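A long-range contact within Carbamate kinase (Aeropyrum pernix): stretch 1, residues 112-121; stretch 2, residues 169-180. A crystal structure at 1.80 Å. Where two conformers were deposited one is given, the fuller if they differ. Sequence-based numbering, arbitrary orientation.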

# COMPACT_ATOMS: atom_id res chain seq x y z
N VAL A 112 -5.44 5.31 -4.56
CA VAL A 112 -5.02 5.28 -3.16
C VAL A 112 -3.58 5.78 -3.21
O VAL A 112 -2.72 5.15 -3.82
CB VAL A 112 -5.05 3.85 -2.56
CG1 VAL A 112 -4.45 3.85 -1.16
CG2 VAL A 112 -6.48 3.34 -2.50
N VAL A 113 -3.32 6.93 -2.61
CA VAL A 113 -1.97 7.49 -2.65
C VAL A 113 -1.16 7.14 -1.42
O VAL A 113 -1.54 7.48 -0.30
CB VAL A 113 -2.01 9.03 -2.79
CG1 VAL A 113 -0.59 9.57 -2.99
CG2 VAL A 113 -2.90 9.43 -3.96
N ILE A 114 -0.05 6.43 -1.62
CA ILE A 114 0.82 6.13 -0.50
C ILE A 114 1.46 7.44 -0.10
O ILE A 114 2.04 8.14 -0.91
CB ILE A 114 1.90 5.13 -0.95
CG1 ILE A 114 1.31 3.79 -1.40
CG2 ILE A 114 2.88 4.85 0.20
CD1 ILE A 114 0.35 3.18 -0.37
N SER A 115 1.27 7.77 1.19
CA SER A 115 1.52 9.15 1.62
C SER A 115 2.51 9.24 2.80
O SER A 115 2.37 8.56 3.81
CB SER A 115 0.18 9.74 2.02
OG SER A 115 -0.70 9.65 0.90
N ARG A 116 3.54 10.10 2.62
CA ARG A 116 4.47 10.36 3.73
C ARG A 116 4.25 11.77 4.30
O ARG A 116 3.84 12.68 3.59
CB ARG A 116 5.89 10.30 3.18
CG ARG A 116 6.37 8.90 2.76
CD ARG A 116 7.58 8.98 1.83
NE ARG A 116 7.22 9.74 0.64
CZ ARG A 116 8.16 10.05 -0.28
NH1 ARG A 116 9.43 9.68 -0.13
NH2 ARG A 116 7.80 10.74 -1.37
N VAL A 117 4.52 11.94 5.59
CA VAL A 117 4.34 13.23 6.23
C VAL A 117 5.64 13.64 6.90
O VAL A 117 6.25 12.85 7.62
CB VAL A 117 3.21 13.18 7.29
CG1 VAL A 117 3.11 14.50 8.02
CG2 VAL A 117 1.89 12.85 6.62
N LEU A 118 6.09 14.86 6.64
CA LEU A 118 7.33 15.37 7.22
C LEU A 118 7.09 15.84 8.66
O LEU A 118 6.13 16.56 8.93
CB LEU A 118 7.86 16.55 6.39
CG LEU A 118 9.19 17.17 6.83
CD1 LEU A 118 10.32 16.18 6.57
CD2 LEU A 118 9.45 18.46 6.06
N VAL A 119 7.94 15.40 9.58
CA VAL A 119 7.83 15.82 10.98
C VAL A 119 9.19 16.40 11.38
O VAL A 119 10.18 16.19 10.68
CB VAL A 119 7.44 14.64 11.91
CG1 VAL A 119 6.07 14.10 11.49
CG2 VAL A 119 8.49 13.54 11.86
N ASP A 120 9.23 17.12 12.50
CA ASP A 120 10.48 17.73 12.96
C ASP A 120 11.16 16.90 14.04
O ASP A 120 10.53 16.50 15.02
CB ASP A 120 10.21 19.14 13.48
CG ASP A 120 11.48 19.96 13.62
OD1 ASP A 120 12.39 19.54 14.35
OD2 ASP A 120 11.56 21.04 12.99
N VAL A 121 12.45 16.65 13.86
CA VAL A 121 13.22 15.86 14.80
C VAL A 121 13.30 16.50 16.19
O VAL A 121 13.60 15.82 17.18
CB VAL A 121 14.65 15.64 14.28
CG1 VAL A 121 15.43 16.95 14.28
CG2 VAL A 121 15.36 14.59 15.11
N ARG A 169 4.02 16.48 15.55
CA ARG A 169 3.08 17.25 14.75
C ARG A 169 3.51 17.28 13.29
O ARG A 169 4.69 17.33 12.97
CB ARG A 169 2.96 18.68 15.30
CG ARG A 169 2.11 18.76 16.57
CD ARG A 169 1.61 20.18 16.81
NE ARG A 169 0.45 20.20 17.71
CZ ARG A 169 0.50 19.93 19.01
NH1 ARG A 169 1.65 19.60 19.58
NH2 ARG A 169 -0.61 19.97 19.73
N PRO A 170 2.53 17.22 12.37
CA PRO A 170 2.84 17.24 10.93
C PRO A 170 3.37 18.61 10.49
O PRO A 170 2.84 19.64 10.90
CB PRO A 170 1.50 16.89 10.29
CG PRO A 170 0.52 17.50 11.23
CD PRO A 170 1.08 17.15 12.59
N VAL A 171 4.42 18.60 9.68
CA VAL A 171 5.01 19.85 9.20
C VAL A 171 4.63 20.11 7.74
O VAL A 171 4.30 21.23 7.37
CB VAL A 171 6.54 19.82 9.33
CG1 VAL A 171 7.14 21.10 8.76
CG2 VAL A 171 6.92 19.66 10.79
N SER A 172 4.69 19.06 6.93
CA SER A 172 4.33 19.18 5.52
C SER A 172 3.97 17.80 4.99
O SER A 172 4.40 16.78 5.53
CB SER A 172 5.48 19.77 4.71
OG SER A 172 6.64 18.95 4.77
N ILE A 173 3.15 17.77 3.94
CA ILE A 173 2.76 16.50 3.33
C ILE A 173 3.71 16.30 2.16
O ILE A 173 3.59 16.96 1.12
CB ILE A 173 1.30 16.53 2.84
CG1 ILE A 173 0.36 16.93 3.98
CG2 ILE A 173 0.92 15.17 2.28
CD1 ILE A 173 0.50 16.10 5.25
N VAL A 174 4.66 15.39 2.33
CA VAL A 174 5.66 15.12 1.31
C VAL A 174 5.07 14.81 -0.06
O VAL A 174 5.56 15.29 -1.09
CB VAL A 174 6.56 13.94 1.74
CG1 VAL A 174 7.57 13.62 0.66
CG2 VAL A 174 7.27 14.29 3.05
N ASP A 175 4.00 14.03 -0.07
CA ASP A 175 3.36 13.62 -1.31
C ASP A 175 2.18 14.47 -1.76
O ASP A 175 1.34 14.02 -2.54
CB ASP A 175 2.97 12.15 -1.17
CG ASP A 175 4.19 11.27 -1.03
OD1 ASP A 175 4.93 11.12 -2.03
OD2 ASP A 175 4.43 10.75 0.08
N ARG A 176 2.14 15.70 -1.27
CA ARG A 176 1.07 16.63 -1.63
C ARG A 176 0.82 16.71 -3.13
O ARG A 176 -0.32 16.65 -3.58
CB ARG A 176 1.41 18.02 -1.06
CG ARG A 176 0.39 19.10 -1.36
CD ARG A 176 0.59 19.67 -2.75
NE ARG A 176 -0.33 20.76 -3.02
CZ ARG A 176 -0.49 21.32 -4.22
NH1 ARG A 176 0.22 20.88 -5.25
NH2 ARG A 176 -1.35 22.32 -4.37
N ASP A 177 1.89 16.85 -3.92
CA ASP A 177 1.75 16.94 -5.37
C ASP A 177 1.07 15.73 -6.01
O ASP A 177 0.25 15.89 -6.92
CB ASP A 177 3.11 17.18 -6.04
CG ASP A 177 3.65 18.59 -5.79
OD1 ASP A 177 2.87 19.45 -5.35
OD2 ASP A 177 4.85 18.82 -6.04
N LEU A 178 1.39 14.52 -5.55
CA LEU A 178 0.76 13.33 -6.11
C LEU A 178 -0.72 13.32 -5.75
O LEU A 178 -1.56 12.89 -6.53
CB LEU A 178 1.41 12.05 -5.58
CG LEU A 178 2.81 11.74 -6.12
CD1 LEU A 178 3.36 10.51 -5.42
CD2 LEU A 178 2.74 11.53 -7.63
N ILE A 179 -1.03 13.80 -4.55
CA ILE A 179 -2.42 13.85 -4.12
C ILE A 179 -3.18 14.86 -4.98
O ILE A 179 -4.30 14.60 -5.41
CB ILE A 179 -2.52 14.23 -2.63
CG1 ILE A 179 -1.86 13.12 -1.79
CG2 ILE A 179 -3.98 14.41 -2.23
CD1 ILE A 179 -1.74 13.46 -0.31
N ALA A 180 -2.56 16.01 -5.24
CA ALA A 180 -3.19 17.04 -6.06
C ALA A 180 -3.43 16.54 -7.48
O ALA A 180 -4.49 16.78 -8.06
CB ALA A 180 -2.33 18.30 -6.08
O HOH W 1 7.04 17.85 14.21

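The firmest link between the two stretches joins Arg 116 to Asp 175 through three hydrogen bonds, two of them forming a salt bridge. The guanidinium meets the carboxylate side by side: NE of Arg 116 lies 3.0 Å from OD2 of Asp 175, in an almost straight bond, while NH2 of Arg 116 lies 3.0 Å from OD1 of Asp 175. The fork of a carboxylate matches the paired N-H groups along one edge of a guanidinium, and the aspartate sits near the guanidinium plane, as such pairing requires. OD2 of Asp 175 also accepts the backbone N of Arg 116 at 2.8 Å, so a single oxygen receives both the main chain and the side chain of the same arginine. Asp 175 occupies the N-cap position of the helix that follows, yet its side chain makes no capping bond; its carboxylate is turned to the arginine instead. Both residues are buried, where mutual neutralization of charge matters most.

Beyond this pair, the backbones run in opposite senses and bond as neighboring antiparallel strands. Leu 118 N donates to Ser 172 O at 2.8 Å, and Val 171 N donates to Leu 118 O, also at 2.8 Å, so that Leu 118 uses both of its main-chain polar groups on the partner stretch. A third link, from Val 174 N to Arg 116 O at 3.1 Å, is weak, its angle at the hydrogen being only 127°. Farther along, a water molecule connects the chains where they no longer bond directly: it accepts from Asp 120 N at 2.9 Å and donates to Arg 169 O at 2.7 Å.

Alternation along the strands sorts the side chains. Val 117 and Ile 173 share one face, with CG2 of Val 117 3.8 Å from CD1 of Ile 173; CG1 of Val 117 reaches CB of Pro 170 at 3.7 Å. Branched at CB, valine and isoleucine suit an extended backbone and offer compact apolar surface for this buried side. Leu 118 and Ser 172 share the other face, where CD2 of Leu 118 comes within 3.1 Å of OG of Ser 172, a close approach between a methyl and a hydroxyl. Serine's short side chain brings its OG right against the leucine methyl; two conformers were deposited for Ser 172, and this contact belongs to the one given. Val 174 packs beside them, its CG2 4.1 Å from CB of Leu 118, while its CG1 covers one face of the Arg 116 guanidinium, 3.5 Å from NH2. An apolar methyl can rest there because the arginine's hydrogen bonds leave from the edge of the group.

At the helical end, Val 113 points toward the other stretch, and its CG1 touches CB of Leu 178 at 4.1 Å and CG1 of Ile 179 at 4.0 Å. Close by, Ser 115 OG donates to Val 113 O at 2.6 Å and is also hydrogen-bonded elsewhere in the structure, so this buried hydroxyl is satisfied; Ile 179 CD1 packs 4.1 Å from the same OG.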